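Long-range contacts in CalG4 (Micromonospora echinospora, PDB 3IA7), which belongs to the GT-B fold clan, built from two Rossmann-like domains, each a parallel beta sheet flanked by helices: residues P232-S237 and A298-T303; P319-P324 and E358-L363. All blocks are in the same frame, centred on the assembly; numbering follows the deposited sequence.

Both contacts lie in the C-terminal Rossmann-like domain, whose six parallel strands run in the order 3-2-1-4-5-6. After completing the N-terminal sheet, the chain lays down strand 233-237, passes through strands 262-266 and 283-286 on one side of it, then returns to place strand 298-303 on its other side; contact 1 closes that loop. Helix 307-315 follows, then strand 320-322, which pairs with 298-303, probably through hydrogen bonds such as Val-321 N to Cys-301 O. Contact 2 closes a second loop, when helix 353-365 comes back over strand 320-322. The loops follow in series, neither nested nor crossed, and their centres are about 9 Å apart. Strand-to-strand pairing thus continues into strand-to-helix packing.

Contact 1: residues P232-S237 and A298-T303; sequences PVLLVS and ARACLT
Val-236 and Leu-302 sit next to each other on one face of the sheet, both pointing outward from it, with Val-236 CG2 4.1 Å from Leu-302 CD2. Leu-234 joins them: its CD1 reaches over to the neighbouring strand, 3.5 Å from Ala-300 O and 4.0 Å from Ala-300 CB. Phe-248, Cys-252 and Phe-256 of helix 246-256 pack on this layer. On the other face Cys-301 SG approaches Leu-235 CG at 4.3 Å; Leu-235 packs on helix 291-295, while Cys-301 touches Val-318. The strands run parallel, with 17° between their N-to-C directions. Leu-235 is held between Ala-300 and Leu-302: its N donates to Ala-300 O and its O accepts from Leu-302 N at 2.7 Å; Leu-302 O in turn accepts from Ser-237 N. Near the start Arg-299 N bonds to Val-233 O. With CG anti to the carbonyl carbon (chi1 -56°), Arg-299 CG comes 3.8 Å from Pro-232 CA; the chain then bends at chi2. Pro-232 CA also lies over one guanidinium face, offset toward the rim. A water accepts from Val-233 N at 2.9 Å and, weakly, from Arg-299 NE. These are strands one and four of the Rossmann-like order, neighbours at the sheet's topological switch point. The backbone ladder thus runs between an apolar face and a mixed one, with Ser-237 and Thr-303 at its C-terminal end, while charged Arg-299 and the water lie at the strands' N-terminal ends.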
ATOM      1  N   PRO A 232      16.048  17.386  -9.893  1.00 17.92           N
ATOM      2  CA  PRO A 232      16.618  16.412  -8.956  1.00 17.97           C
ATOM      3  C   PRO A 232      15.806  16.482  -7.666  1.00 17.34           C
ATOM      4  O   PRO A 232      15.580  17.585  -7.137  1.00 17.04           O
ATOM      5  CB  PRO A 232      18.044  16.927  -8.714  1.00 18.10           C
ATOM      6  CG  PRO A 232      18.283  17.984  -9.772  1.00 21.52           C
ATOM      7  CD  PRO A 232      16.933  18.562 -10.055  1.00 18.14           C
ATOM      8  N   VAL A 233      15.236  15.360  -7.254  1.00 17.57           N
ATOM      9  CA  VAL A 233      14.297  15.378  -6.132  1.00 17.91           C
ATOM     10  C   VAL A 233      14.971  14.669  -4.936  1.00 17.78           C
ATOM     11  O   VAL A 233      15.560  13.597  -5.089  1.00 17.56           O
ATOM     12  CB  VAL A 233      12.944  14.698  -6.468  1.00 17.84           C
ATOM     13  CG1 VAL A 233      12.033  14.633  -5.204  1.00 18.30           C
ATOM     14  CG2 VAL A 233      12.177  15.466  -7.599  1.00 16.32           C
ATOM     15  N   LEU A 234      14.870  15.288  -3.763  1.00 16.96           N
ATOM     16  CA  LEU A 234      15.274  14.673  -2.522  1.00 16.29           C
ATOM     17  C   LEU A 234      14.075  14.447  -1.632  1.00 16.16           C
ATOM     18  O   LEU A 234      13.275  15.384  -1.402  1.00 16.93           O
ATOM     19  CB  LEU A 234      16.301  15.559  -1.805  1.00 16.28           C
ATOM     20  CG  LEU A 234      16.754  15.109  -0.391  1.00 17.65           C
ATOM     21  CD1 LEU A 234      17.556  13.770  -0.375  1.00 15.63           C
ATOM     22  CD2 LEU A 234      17.545  16.199   0.291  1.00 16.68           C
ATOM     23  N   LEU A 235      13.933  13.224  -1.104  1.00 15.67           N
ATOM     24  CA  LEU A 235      12.962  12.988  -0.021  1.00 16.23           C
ATOM     25  C   LEU A 235      13.706  12.982   1.305  1.00 14.66           C
ATOM     26  O   LEU A 235      14.717  12.285   1.468  1.00 16.11           O
ATOM     27  CB  LEU A 235      12.199  11.658  -0.212  1.00 16.33           C
ATOM     28  CG  LEU A 235      11.202  11.215   0.921  1.00 15.85           C
ATOM     29  CD1 LEU A 235      10.162  12.240   1.130  1.00 14.68           C
ATOM     30  CD2 LEU A 235      10.531   9.903   0.566  1.00 19.15           C
ATOM     31  N   VAL A 236      13.199  13.740   2.244  1.00 14.30           N
ATOM     32  CA  VAL A 236      13.728  13.779   3.591  1.00 14.98           C
ATOM     33  C   VAL A 236      12.647  13.290   4.575  1.00 16.12           C
ATOM     34  O   VAL A 236      11.519  13.817   4.607  1.00 16.68           O
ATOM     35  CB  VAL A 236      14.123  15.214   4.032  1.00 14.54           C
ATOM     36  CG1 VAL A 236      14.680  15.155   5.487  1.00 14.98           C
ATOM     37  CG2 VAL A 236      15.137  15.813   3.060  1.00 11.71           C
ATOM     38  N   SER A 237      12.984  12.294   5.380  1.00 15.82           N
ATOM     39  CA  SER A 237      11.986  11.804   6.352  1.00 18.78           C
ATOM     40  C   SER A 237      12.673  11.273   7.589  1.00 18.90           C
ATOM     41  O   SER A 237      13.653  10.566   7.455  1.00 18.64           O
ATOM     42  CB  SER A 237      11.185  10.679   5.699  1.00 18.62           C
ATOM     43  OG  SER A 237      10.188  10.229   6.595  1.00 25.31           O
ATOM     44  N   ALA A 298      12.679  10.405  -7.012  1.00 12.06           N
ATOM     45  CA  ALA A 298      13.803  10.867  -6.197  1.00 11.35           C
ATOM     46  C   ALA A 298      15.191  10.407  -6.709  1.00 11.34           C
ATOM     47  O   ALA A 298      15.331   9.286  -7.184  1.00 11.94           O
ATOM     48  CB  ALA A 298      13.616  10.449  -4.718  1.00 10.87           C
ATOM     49  N   ARG A 299      16.198  11.246  -6.514  1.00 11.90           N
ATOM     50  CA  ARG A 299      17.595  10.868  -6.806  1.00 13.06           C
ATOM     51  C   ARG A 299      18.259  10.333  -5.555  1.00 12.30           C
ATOM     52  O   ARG A 299      19.307   9.692  -5.624  1.00 13.70           O
ATOM     53  CB  ARG A 299      18.431  12.085  -7.227  1.00 13.45           C
ATOM     54  CG  ARG A 299      17.958  12.881  -8.385  1.00 20.28           C
ATOM     55  CD  ARG A 299      18.436  12.417  -9.765  1.00 18.74           C
ATOM     56  NE  ARG A 299      17.772  13.204 -10.805  1.00 16.13           N
ATOM     57  CZ  ARG A 299      18.377  14.002 -11.687  1.00 18.86           C
ATOM     58  NH1 ARG A 299      19.701  14.136 -11.693  1.00 17.30           N
ATOM     59  NH2 ARG A 299      17.654  14.676 -12.578  1.00 15.37           N
ATOM     60  N   ALA A 300      17.694  10.673  -4.399  1.00 11.47           N
ATOM     61  CA  ALA A 300      18.222  10.253  -3.130  1.00 12.90           C
ATOM     62  C   ALA A 300      17.146  10.411  -2.082  1.00 12.21           C
ATOM     63  O   ALA A 300      16.177  11.183  -2.265  1.00 13.26           O
ATOM     64  CB  ALA A 300      19.462  11.128  -2.693  1.00 12.42           C
ATOM     65  N   CYS A 301      17.400   9.756  -0.954  1.00 13.53           N
ATOM     66  CA  CYS A 301      16.530   9.891   0.226  1.00 14.94           C
ATOM     67  C   CYS A 301      17.394  10.103   1.449  1.00 15.66           C
ATOM     68  O   CYS A 301      18.345   9.333   1.668  1.00 17.61           O
ATOM     69  CB  CYS A 301      15.693   8.595   0.372  1.00 15.10           C
ATOM     70  SG  CYS A 301      14.549   8.645   1.818  1.00 18.16           S
ATOM     71  N   LEU A 302      17.060  11.095   2.275  1.00 13.29           N
ATOM     72  CA  LEU A 302      17.763  11.342   3.475  1.00 13.59           C
ATOM     73  C   LEU A 302      16.844  10.906   4.601  1.00 14.62           C
ATOM     74  O   LEU A 302      15.756  11.485   4.778  1.00 14.20           O
ATOM     75  CB  LEU A 302      18.066  12.859   3.612  1.00 13.98           C
ATOM     76  CG  LEU A 302      18.680  13.400   4.905  1.00 14.26           C
ATOM     77  CD1 LEU A 302      20.044  12.825   5.268  1.00 16.70           C
ATOM     78  CD2 LEU A 302      18.784  14.923   4.765  1.00 13.34           C
ATOM     79  N   THR A 303      17.271   9.914   5.373  1.00 15.72           N
ATOM     80  CA  THR A 303      16.346   9.225   6.280  1.00 17.42           C
ATOM     81  C   THR A 303      17.045   8.728   7.522  1.00 18.15           C
ATOM     82  O   THR A 303      18.272   8.708   7.571  1.00 16.95           O
ATOM     83  CB  THR A 303      15.580   8.041   5.574  1.00 19.66           C
ATOM     84  OG1 THR A 303      14.620   7.493   6.480  1.00 22.47           O
ATOM     85  CG2 THR A 303      16.521   6.929   5.179  1.00 20.18           C
TER
HETATM   86  O   HOH W   1      15.081  13.505  -9.435  1.00 25.13           O

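Contact 2: residues P319-P324 and E358-L363; sequences PLVLVP and EAVERL
Leu-363 reaches from helix 353-365 onto strand 320-322 and passes alongside Val-321, pointing the other way. Its CB starts the contact, 3.7 Å from Val-321 CG2. With CG anti to the backbone N (chi1 172°), the branch is carried to the strand's backbone, where CG lies 4.0 Å from Leu-320 O. Both methyls then settle by that same carbonyl oxygen: CD1 of Leu-363 is 3.6 Å from Leu-320 O, and CD2 is 3.4 Å from it. Chi2, which places these methyls, is 92°, about 30° from the +60° stagger. Besides the carbonyl, CD2 meets the ring of Pro-319, 3.6 Å from its CB, and also Val-321 CG2. Val-321 CG2 is thus shared along the helix: one turn before Leu-363 it meets Val-360 CG2 at 4.1 Å, and it lies equally far, 4.1 Å, from Ala-359 O. No hydrogen bond joins the two segments; they meet by van der Waals contact, part of it against the Leu-320 carbonyl. The helix runs back over the strand, at 146° between their N-to-C directions, as helices do in alpha/beta sheets of this kind. Leu-320 points away from it, into helix 307-315, so the strand is sandwiched between two helices. Within the sheet its backbone pairs with Cys-301 and Thr-303 on one side and Ser-344 on the other. Besides the helix, Val-321 touches Leu-302 of strand 298-303 and Leu-346, and Leu-363 also touches Ser-344 of strand 343-345.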
ATOM      1  N   PRO A 319      19.082   5.605  -3.713  1.00 12.01           N
ATOM      2  CA  PRO A 319      20.151   5.486  -2.720  1.00 12.53           C
ATOM      3  C   PRO A 319      19.932   6.390  -1.487  1.00 13.30           C
ATOM      4  O   PRO A 319      19.237   7.405  -1.577  1.00 14.12           O
ATOM      5  CB  PRO A 319      21.433   5.891  -3.500  1.00 14.29           C
ATOM      6  CG  PRO A 319      20.955   6.837  -4.551  1.00 14.35           C
ATOM      7  CD  PRO A 319      19.508   6.359  -4.918  1.00 11.11           C
ATOM      8  N   LEU A 320      20.522   6.030  -0.352  1.00 12.99           N
ATOM      9  CA  LEU A 320      20.181   6.707   0.929  1.00 14.91           C
ATOM     10  C   LEU A 320      21.352   7.506   1.509  1.00 16.20           C
ATOM     11  O   LEU A 320      22.523   7.090   1.418  1.00 15.99           O
ATOM     12  CB  LEU A 320      19.748   5.662   1.966  1.00 15.26           C
ATOM     13  CG  LEU A 320      18.389   4.972   1.776  1.00 18.30           C
ATOM     14  CD1 LEU A 320      18.183   4.623   0.352  1.00 25.87           C
ATOM     15  CD2 LEU A 320      18.384   3.712   2.602  1.00 18.87           C
ATOM     16  N   VAL A 321      21.034   8.637   2.136  1.00 14.17           N
ATOM     17  CA  VAL A 321      21.938   9.216   3.113  1.00 13.87           C
ATOM     18  C   VAL A 321      21.227   9.030   4.468  1.00 13.73           C
ATOM     19  O   VAL A 321      20.039   9.368   4.607  1.00 14.45           O
ATOM     20  CB  VAL A 321      22.243  10.682   2.851  1.00 13.12           C
ATOM     21  CG1 VAL A 321      23.208  11.251   3.923  1.00 13.78           C
ATOM     22  CG2 VAL A 321      22.860  10.840   1.420  1.00 13.77           C
ATOM     23  N   LEU A 322      21.934   8.414   5.402  1.00 12.63           N
ATOM     24  CA  LEU A 322      21.380   8.009   6.690  1.00 13.77           C
ATOM     25  C   LEU A 322      21.786   8.960   7.806  1.00 14.76           C
ATOM     26  O   LEU A 322      22.936   9.416   7.869  1.00 13.00           O
ATOM     27  CB  LEU A 322      21.807   6.576   7.014  1.00 14.86           C
ATOM     28  CG  LEU A 322      21.133   5.512   6.111  1.00 16.70           C
ATOM     29  CD1 LEU A 322      21.214   4.159   6.728  1.00 23.04           C
ATOM     30  CD2 LEU A 322      19.657   5.747   5.776  1.00 18.36           C
ATOM     31  N   VAL A 323      20.832   9.254   8.684  1.00 16.05           N
ATOM     32  CA  VAL A 323      21.101   9.972   9.929  1.00 17.86           C
ATOM     33  C   VAL A 323      20.520   9.114  11.086  1.00 19.51           C
ATOM     34  O   VAL A 323      19.444   9.410  11.648  1.00 19.26           O
ATOM     35  CB  VAL A 323      20.580  11.406   9.825  1.00 18.56           C
ATOM     36  CG1 VAL A 323      21.528  12.247   8.892  1.00 19.63           C
ATOM     37  CG2 VAL A 323      19.134  11.476   9.315  1.00 19.36           C
ATOM     38  N   PRO A 324      21.208   7.998  11.407  1.00 20.94           N
ATOM     39  CA  PRO A 324      20.703   6.981  12.348  1.00 21.38           C
ATOM     40  C   PRO A 324      20.559   7.419  13.797  1.00 22.24           C
ATOM     41  O   PRO A 324      19.845   6.753  14.556  1.00 22.29           O
ATOM     42  CB  PRO A 324      21.762   5.873  12.308  1.00 21.58           C
ATOM     43  CG  PRO A 324      22.654   6.170  11.188  1.00 21.73           C
ATOM     44  CD  PRO A 324      22.527   7.624  10.853  1.00 21.23           C
ATOM     45  N   GLU A 358      26.343  18.740   0.382  1.00 15.15           N
ATOM     46  CA  GLU A 358      27.501  18.048  -0.236  1.00 16.25           C
ATOM     47  C   GLU A 358      27.407  16.519  -0.088  1.00 15.04           C
ATOM     48  O   GLU A 358      27.684  15.769  -1.026  1.00 15.17           O
ATOM     49  CB  GLU A 358      28.863  18.593   0.263  1.00 15.01           C
ATOM     50  CG  GLU A 358      29.094  20.085  -0.043  1.00 15.97           C
ATOM     51  CD  GLU A 358      30.426  20.631   0.502  1.00 17.51           C
ATOM     52  OE1 GLU A 358      31.129  19.919   1.251  1.00 17.83           O
ATOM     53  OE2 GLU A 358      30.766  21.779   0.178  1.00 18.75           O
ATOM     54  N   ALA A 359      26.995  16.062   1.087  1.00 14.84           N
ATOM     55  CA  ALA A 359      26.808  14.631   1.313  1.00 15.70           C
ATOM     56  C   ALA A 359      25.767  14.012   0.365  1.00 15.52           C
ATOM     57  O   ALA A 359      25.959  12.921  -0.198  1.00 16.47           O
ATOM     58  CB  ALA A 359      26.403  14.384   2.795  1.00 16.42           C
ATOM     59  N   VAL A 360      24.654  14.699   0.194  1.00 15.06           N
ATOM     60  CA  VAL A 360      23.589  14.201  -0.678  1.00 14.88           C
ATOM     61  C   VAL A 360      24.073  14.250  -2.130  1.00 14.99           C
ATOM     62  O   VAL A 360      23.829  13.318  -2.913  1.00 15.70           O
ATOM     63  CB  VAL A 360      22.286  15.041  -0.503  1.00 15.34           C
ATOM     64  CG1 VAL A 360      21.294  14.792  -1.648  1.00 13.46           C
ATOM     65  CG2 VAL A 360      21.619  14.753   0.918  1.00 16.83           C
ATOM     66  N   GLU A 361      24.785  15.319  -2.504  1.00 14.06           N
ATOM     67  CA  GLU A 361      25.187  15.424  -3.896  1.00 14.50           C
ATOM     68  C   GLU A 361      26.188  14.317  -4.251  1.00 13.84           C
ATOM     69  O   GLU A 361      26.093  13.687  -5.308  1.00 13.86           O
ATOM     70  CB  GLU A 361      25.694  16.826  -4.218  1.00 15.55           C
ATOM     71  CG  GLU A 361      24.467  17.735  -4.463  1.00 17.26           C
ATOM     72  CD  GLU A 361      24.785  19.198  -4.707  1.00 22.92           C
ATOM     73  OE1 GLU A 361      25.967  19.639  -4.627  1.00 23.46           O
ATOM     74  OE2 GLU A 361      23.818  19.916  -4.999  1.00 25.80           O
ATOM     75  N   ARG A 362      27.121  14.076  -3.338  1.00 13.42           N
ATOM     76  CA  ARG A 362      28.151  13.064  -3.538  1.00 15.56           C
ATOM     77  C   ARG A 362      27.487  11.683  -3.680  1.00 14.57           C
ATOM     78  O   ARG A 362      27.817  10.913  -4.579  1.00 14.97           O
ATOM     79  CB  ARG A 362      29.091  13.080  -2.354  1.00 15.03           C
ATOM     80  CG  ARG A 362      29.965  11.884  -2.254  1.00 19.66           C
ATOM     81  CD  ARG A 362      30.924  12.038  -1.104  1.00 22.86           C
ATOM     82  NE  ARG A 362      31.657  13.299  -1.196  1.00 21.65           N
ATOM     83  CZ  ARG A 362      32.714  13.491  -1.996  1.00 26.84           C
ATOM     84  NH1 ARG A 362      33.147  12.510  -2.802  1.00 27.83           N
ATOM     85  NH2 ARG A 362      33.342  14.657  -1.992  1.00 22.59           N
ATOM     86  N   LEU A 363      26.565  11.388  -2.784  1.00 15.46           N
ATOM     87  CA  LEU A 363      25.873  10.074  -2.759  1.00 14.88           C
ATOM     88  C   LEU A 363      25.055   9.896  -4.055  1.00 14.99           C
ATOM     89  O   LEU A 363      25.131   8.849  -4.734  1.00 14.97           O
ATOM     90  CB  LEU A 363      24.948   9.955  -1.540  1.00 16.73           C
ATOM     91  CG  LEU A 363      24.192   8.628  -1.840  1.00 18.17           C
ATOM     92  CD1 LEU A 363      24.922   7.463  -1.202  1.00 18.23           C
ATOM     93  CD2 LEU A 363      22.716   8.697  -1.598  1.00 21.69           C
TER